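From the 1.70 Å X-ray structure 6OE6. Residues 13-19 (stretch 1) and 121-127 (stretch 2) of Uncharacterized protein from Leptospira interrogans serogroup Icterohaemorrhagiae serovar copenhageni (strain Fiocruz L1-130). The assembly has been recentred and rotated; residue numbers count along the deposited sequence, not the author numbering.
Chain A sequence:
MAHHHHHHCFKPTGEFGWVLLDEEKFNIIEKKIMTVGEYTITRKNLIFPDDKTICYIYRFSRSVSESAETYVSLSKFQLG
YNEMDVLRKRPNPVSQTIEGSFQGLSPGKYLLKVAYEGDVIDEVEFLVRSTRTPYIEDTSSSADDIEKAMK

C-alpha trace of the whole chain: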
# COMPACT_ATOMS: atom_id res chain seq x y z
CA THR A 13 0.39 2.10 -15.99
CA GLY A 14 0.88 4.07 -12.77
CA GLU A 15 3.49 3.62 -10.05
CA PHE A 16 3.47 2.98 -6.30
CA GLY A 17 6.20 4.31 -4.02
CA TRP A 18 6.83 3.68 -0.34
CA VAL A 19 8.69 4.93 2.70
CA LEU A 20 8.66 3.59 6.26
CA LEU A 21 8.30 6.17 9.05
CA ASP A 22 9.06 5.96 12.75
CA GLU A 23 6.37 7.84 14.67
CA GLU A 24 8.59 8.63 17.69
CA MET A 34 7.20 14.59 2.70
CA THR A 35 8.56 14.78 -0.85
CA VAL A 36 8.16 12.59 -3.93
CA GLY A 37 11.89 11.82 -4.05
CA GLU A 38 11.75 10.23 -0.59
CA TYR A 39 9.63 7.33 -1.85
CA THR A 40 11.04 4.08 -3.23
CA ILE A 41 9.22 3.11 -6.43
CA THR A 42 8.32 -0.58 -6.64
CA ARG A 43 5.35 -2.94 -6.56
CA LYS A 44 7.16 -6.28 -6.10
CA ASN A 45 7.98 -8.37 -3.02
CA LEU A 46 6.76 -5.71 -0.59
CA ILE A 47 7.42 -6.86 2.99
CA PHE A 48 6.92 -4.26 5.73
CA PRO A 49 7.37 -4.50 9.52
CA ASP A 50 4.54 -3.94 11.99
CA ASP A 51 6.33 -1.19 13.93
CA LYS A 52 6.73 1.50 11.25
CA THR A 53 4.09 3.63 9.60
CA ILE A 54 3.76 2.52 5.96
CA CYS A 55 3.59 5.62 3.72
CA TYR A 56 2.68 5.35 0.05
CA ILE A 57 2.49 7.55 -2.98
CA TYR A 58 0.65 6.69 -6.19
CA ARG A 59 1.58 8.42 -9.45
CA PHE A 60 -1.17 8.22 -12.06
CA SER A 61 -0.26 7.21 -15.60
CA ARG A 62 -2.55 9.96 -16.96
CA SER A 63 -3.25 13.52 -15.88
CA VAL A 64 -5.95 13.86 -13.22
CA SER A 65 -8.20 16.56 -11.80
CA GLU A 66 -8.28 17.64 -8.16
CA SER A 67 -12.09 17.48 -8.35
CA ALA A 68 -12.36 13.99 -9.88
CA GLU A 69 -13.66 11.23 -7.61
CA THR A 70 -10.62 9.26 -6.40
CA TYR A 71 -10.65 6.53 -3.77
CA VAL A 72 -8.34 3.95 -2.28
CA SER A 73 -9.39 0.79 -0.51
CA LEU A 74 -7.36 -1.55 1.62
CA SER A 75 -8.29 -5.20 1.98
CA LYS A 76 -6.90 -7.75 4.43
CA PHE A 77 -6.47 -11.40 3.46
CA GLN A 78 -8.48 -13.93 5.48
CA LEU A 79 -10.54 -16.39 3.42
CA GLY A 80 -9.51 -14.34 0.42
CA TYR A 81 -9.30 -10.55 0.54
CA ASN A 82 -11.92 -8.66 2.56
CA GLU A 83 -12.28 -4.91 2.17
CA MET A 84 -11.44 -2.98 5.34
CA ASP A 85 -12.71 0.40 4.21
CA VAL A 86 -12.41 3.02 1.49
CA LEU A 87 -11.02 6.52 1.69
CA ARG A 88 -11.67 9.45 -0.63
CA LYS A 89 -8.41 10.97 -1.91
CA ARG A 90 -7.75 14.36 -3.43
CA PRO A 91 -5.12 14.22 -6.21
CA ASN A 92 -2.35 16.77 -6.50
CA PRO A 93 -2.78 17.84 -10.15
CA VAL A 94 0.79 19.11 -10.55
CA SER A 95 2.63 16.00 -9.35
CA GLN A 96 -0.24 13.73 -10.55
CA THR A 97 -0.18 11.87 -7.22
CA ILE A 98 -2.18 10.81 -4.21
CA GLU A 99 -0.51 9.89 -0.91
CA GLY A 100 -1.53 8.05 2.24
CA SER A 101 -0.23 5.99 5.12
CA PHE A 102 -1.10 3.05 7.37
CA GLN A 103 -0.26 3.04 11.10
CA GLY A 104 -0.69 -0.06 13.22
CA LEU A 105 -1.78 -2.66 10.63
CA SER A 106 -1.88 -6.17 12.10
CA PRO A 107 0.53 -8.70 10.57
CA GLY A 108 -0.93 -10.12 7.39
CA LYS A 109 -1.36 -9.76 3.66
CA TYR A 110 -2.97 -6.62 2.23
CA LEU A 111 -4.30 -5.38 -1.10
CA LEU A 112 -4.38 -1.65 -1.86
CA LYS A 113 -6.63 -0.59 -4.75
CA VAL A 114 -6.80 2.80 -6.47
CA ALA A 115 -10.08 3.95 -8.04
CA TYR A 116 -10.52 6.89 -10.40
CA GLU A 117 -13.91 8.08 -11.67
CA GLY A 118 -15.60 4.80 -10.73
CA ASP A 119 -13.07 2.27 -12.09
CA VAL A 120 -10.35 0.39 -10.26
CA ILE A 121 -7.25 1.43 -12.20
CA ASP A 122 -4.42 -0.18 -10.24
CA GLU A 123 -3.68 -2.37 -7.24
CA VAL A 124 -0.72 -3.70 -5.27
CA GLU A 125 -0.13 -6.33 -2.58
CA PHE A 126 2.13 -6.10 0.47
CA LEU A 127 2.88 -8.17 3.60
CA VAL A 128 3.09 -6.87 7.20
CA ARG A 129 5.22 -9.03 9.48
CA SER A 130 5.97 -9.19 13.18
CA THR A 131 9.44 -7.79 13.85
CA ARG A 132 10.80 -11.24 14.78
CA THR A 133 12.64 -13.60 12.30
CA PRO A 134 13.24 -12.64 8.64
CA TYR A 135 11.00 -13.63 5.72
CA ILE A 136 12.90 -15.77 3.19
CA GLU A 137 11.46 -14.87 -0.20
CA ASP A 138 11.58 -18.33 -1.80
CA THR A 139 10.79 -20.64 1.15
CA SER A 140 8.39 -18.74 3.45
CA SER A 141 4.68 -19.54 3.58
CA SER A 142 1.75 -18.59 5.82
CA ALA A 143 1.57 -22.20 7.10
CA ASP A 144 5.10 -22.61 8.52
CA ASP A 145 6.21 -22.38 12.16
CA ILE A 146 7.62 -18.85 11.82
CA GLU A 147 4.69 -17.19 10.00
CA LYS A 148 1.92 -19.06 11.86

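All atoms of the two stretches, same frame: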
# COMPACT_ATOMS: atom_id res chain seq x y z
N THR A 13 0.46 2.65 -17.35
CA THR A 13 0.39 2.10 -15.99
C THR A 13 1.02 3.07 -14.98
O THR A 13 2.04 3.71 -15.26
CB THR A 13 1.10 0.73 -15.91
OG1 THR A 13 1.14 0.29 -14.54
CG2 THR A 13 2.52 0.81 -16.47
N GLY A 14 0.39 3.20 -13.81
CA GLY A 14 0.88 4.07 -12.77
C GLY A 14 1.97 3.40 -11.95
O GLY A 14 2.42 2.29 -12.23
N GLU A 15 2.39 4.10 -10.89
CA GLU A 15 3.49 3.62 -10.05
C GLU A 15 3.17 3.84 -8.59
O GLU A 15 2.67 4.90 -8.22
CB GLU A 15 4.80 4.35 -10.36
CG GLU A 15 5.46 3.98 -11.67
CD GLU A 15 6.74 4.76 -11.92
OE1 GLU A 15 6.84 5.91 -11.44
OE2 GLU A 15 7.66 4.21 -12.58
N PHE A 16 3.51 2.85 -7.76
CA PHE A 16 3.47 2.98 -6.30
C PHE A 16 4.87 3.22 -5.74
O PHE A 16 5.85 2.63 -6.22
CB PHE A 16 2.88 1.73 -5.63
CG PHE A 16 1.42 1.53 -5.88
CD1 PHE A 16 0.48 2.13 -5.06
CD2 PHE A 16 0.98 0.71 -6.92
CE1 PHE A 16 -0.89 1.95 -5.27
CE2 PHE A 16 -0.37 0.49 -7.14
CZ PHE A 16 -1.33 1.13 -6.32
N GLY A 17 4.96 4.10 -4.74
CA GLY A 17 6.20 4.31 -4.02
C GLY A 17 5.94 4.26 -2.53
O GLY A 17 4.83 4.50 -2.08
N TRP A 18 7.00 3.96 -1.77
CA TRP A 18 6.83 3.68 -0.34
C TRP A 18 7.97 4.26 0.47
O TRP A 18 9.11 4.36 -0.00
CB TRP A 18 6.76 2.16 -0.07
CG TRP A 18 5.88 1.45 -1.06
CD1 TRP A 18 6.21 1.06 -2.33
CD2 TRP A 18 4.52 1.06 -0.86
NE1 TRP A 18 5.13 0.46 -2.93
CE2 TRP A 18 4.09 0.44 -2.04
CE3 TRP A 18 3.63 1.18 0.21
CZ2 TRP A 18 2.79 -0.06 -2.19
CZ3 TRP A 18 2.35 0.67 0.07
CH2 TRP A 18 1.94 0.06 -1.13
N VAL A 19 7.66 4.62 1.71
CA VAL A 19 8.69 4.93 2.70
C VAL A 19 8.15 4.52 4.06
O VAL A 19 6.94 4.60 4.31
CB VAL A 19 9.12 6.42 2.67
CG1 VAL A 19 7.95 7.35 2.99
CG2 VAL A 19 10.25 6.67 3.65
N ILE A 121 -8.26 1.21 -11.18
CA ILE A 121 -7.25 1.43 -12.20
C ILE A 121 -5.90 0.82 -11.85
O ILE A 121 -5.04 0.73 -12.74
CB ILE A 121 -7.06 2.94 -12.51
CG1 ILE A 121 -6.60 3.66 -11.24
CG2 ILE A 121 -8.34 3.55 -13.08
CD1 ILE A 121 -6.07 5.02 -11.50
N ASP A 122 -5.69 0.41 -10.61
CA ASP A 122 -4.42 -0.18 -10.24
C ASP A 122 -4.56 -0.80 -8.86
O ASP A 122 -5.50 -0.48 -8.11
CB ASP A 122 -3.29 0.85 -10.25
CG ASP A 122 -1.97 0.28 -10.68
OD1 ASP A 122 -1.76 -0.94 -10.58
OD2 ASP A 122 -1.13 1.08 -11.14
N GLU A 123 -3.65 -1.71 -8.54
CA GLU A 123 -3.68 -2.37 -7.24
C GLU A 123 -2.31 -2.97 -6.98
O GLU A 123 -1.53 -3.21 -7.91
CB GLU A 123 -4.78 -3.44 -7.17
CG GLU A 123 -4.50 -4.66 -8.01
CD GLU A 123 -5.73 -5.56 -8.13
OE1 GLU A 123 -6.77 -5.07 -8.61
OE2 GLU A 123 -5.64 -6.73 -7.73
N VAL A 124 -2.03 -3.23 -5.71
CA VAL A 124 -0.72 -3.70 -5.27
C VAL A 124 -0.90 -4.46 -3.96
O VAL A 124 -1.73 -4.09 -3.12
CB VAL A 124 0.27 -2.52 -5.11
CG1 VAL A 124 -0.22 -1.55 -4.03
CG2 VAL A 124 1.69 -3.03 -4.80
N GLU A 125 -0.15 -5.55 -3.81
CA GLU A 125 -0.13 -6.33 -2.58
C GLU A 125 1.12 -6.04 -1.75
O GLU A 125 2.20 -5.79 -2.29
CB GLU A 125 -0.18 -7.82 -2.89
CG GLU A 125 -1.46 -8.27 -3.57
CD GLU A 125 -1.42 -9.73 -3.95
OE1 GLU A 125 -0.68 -10.09 -4.90
OE2 GLU A 125 -2.12 -10.52 -3.30
N PHE A 126 0.98 -6.13 -0.42
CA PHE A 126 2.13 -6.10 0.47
C PHE A 126 1.87 -6.95 1.71
O PHE A 126 0.72 -7.23 2.07
CB PHE A 126 2.53 -4.66 0.85
CG PHE A 126 1.48 -3.88 1.60
CD1 PHE A 126 1.38 -3.99 2.98
CD2 PHE A 126 0.61 -2.98 0.95
CE1 PHE A 126 0.42 -3.24 3.70
CE2 PHE A 126 -0.32 -2.21 1.66
CZ PHE A 126 -0.43 -2.36 3.04
N LEU A 127 2.95 -7.42 2.34
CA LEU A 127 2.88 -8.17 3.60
C LEU A 127 3.29 -7.26 4.75
O LEU A 127 4.18 -6.42 4.58
CB LEU A 127 3.82 -9.37 3.58
CG LEU A 127 3.55 -10.46 2.56
CD1 LEU A 127 4.58 -11.57 2.74
CD2 LEU A 127 2.15 -10.99 2.76

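Strands 15-19 and 121-127 run in broadly the same direction, their axes inclined by 38° and 8.6 Å apart at closest approach. No hydrogen bond joins them, and every close contact involves at least one side chain across the gap, which widens along the pair: the CA atoms of Gly14 and Asp122 lie 7.2 Å apart, those of Trp18 and Phe126 10.9 Å. Ile121 makes no contact with stretch 1. Asp122 points toward stretch 1, where its OD2 comes within 3.7 Å of Gly14 N, and its CG lies 3.9 Å from Phe16 CE2. The same carboxylate accepts a hydrogen bond from the following backbone, Glu123 N to Asp122 OD1 (2.9 Å). The CA-to-CB bond of Glu123 points away, in keeping with the alternation of a strand, while its backbone O lies 4.0 Å from Phe16 CE2. Val124 is the centre of the apolar contact. Its CG1 sits 3.5 Å from the centroid of the Phe16 ring, almost on the ring normal, an arrangement that directs a methyl group at the π face; the same CG1 meets the edge of the Trp18 indole at CZ2 (3.8 Å). Glu125 again points away and touches nothing in stretch 1. At Phe126 the large rings span the wider separation: Trp18 CH2 approaches Phe126 CD2 to 3.9 Å, with the ring planes oblique at 66°. Leu127 lies beyond reach.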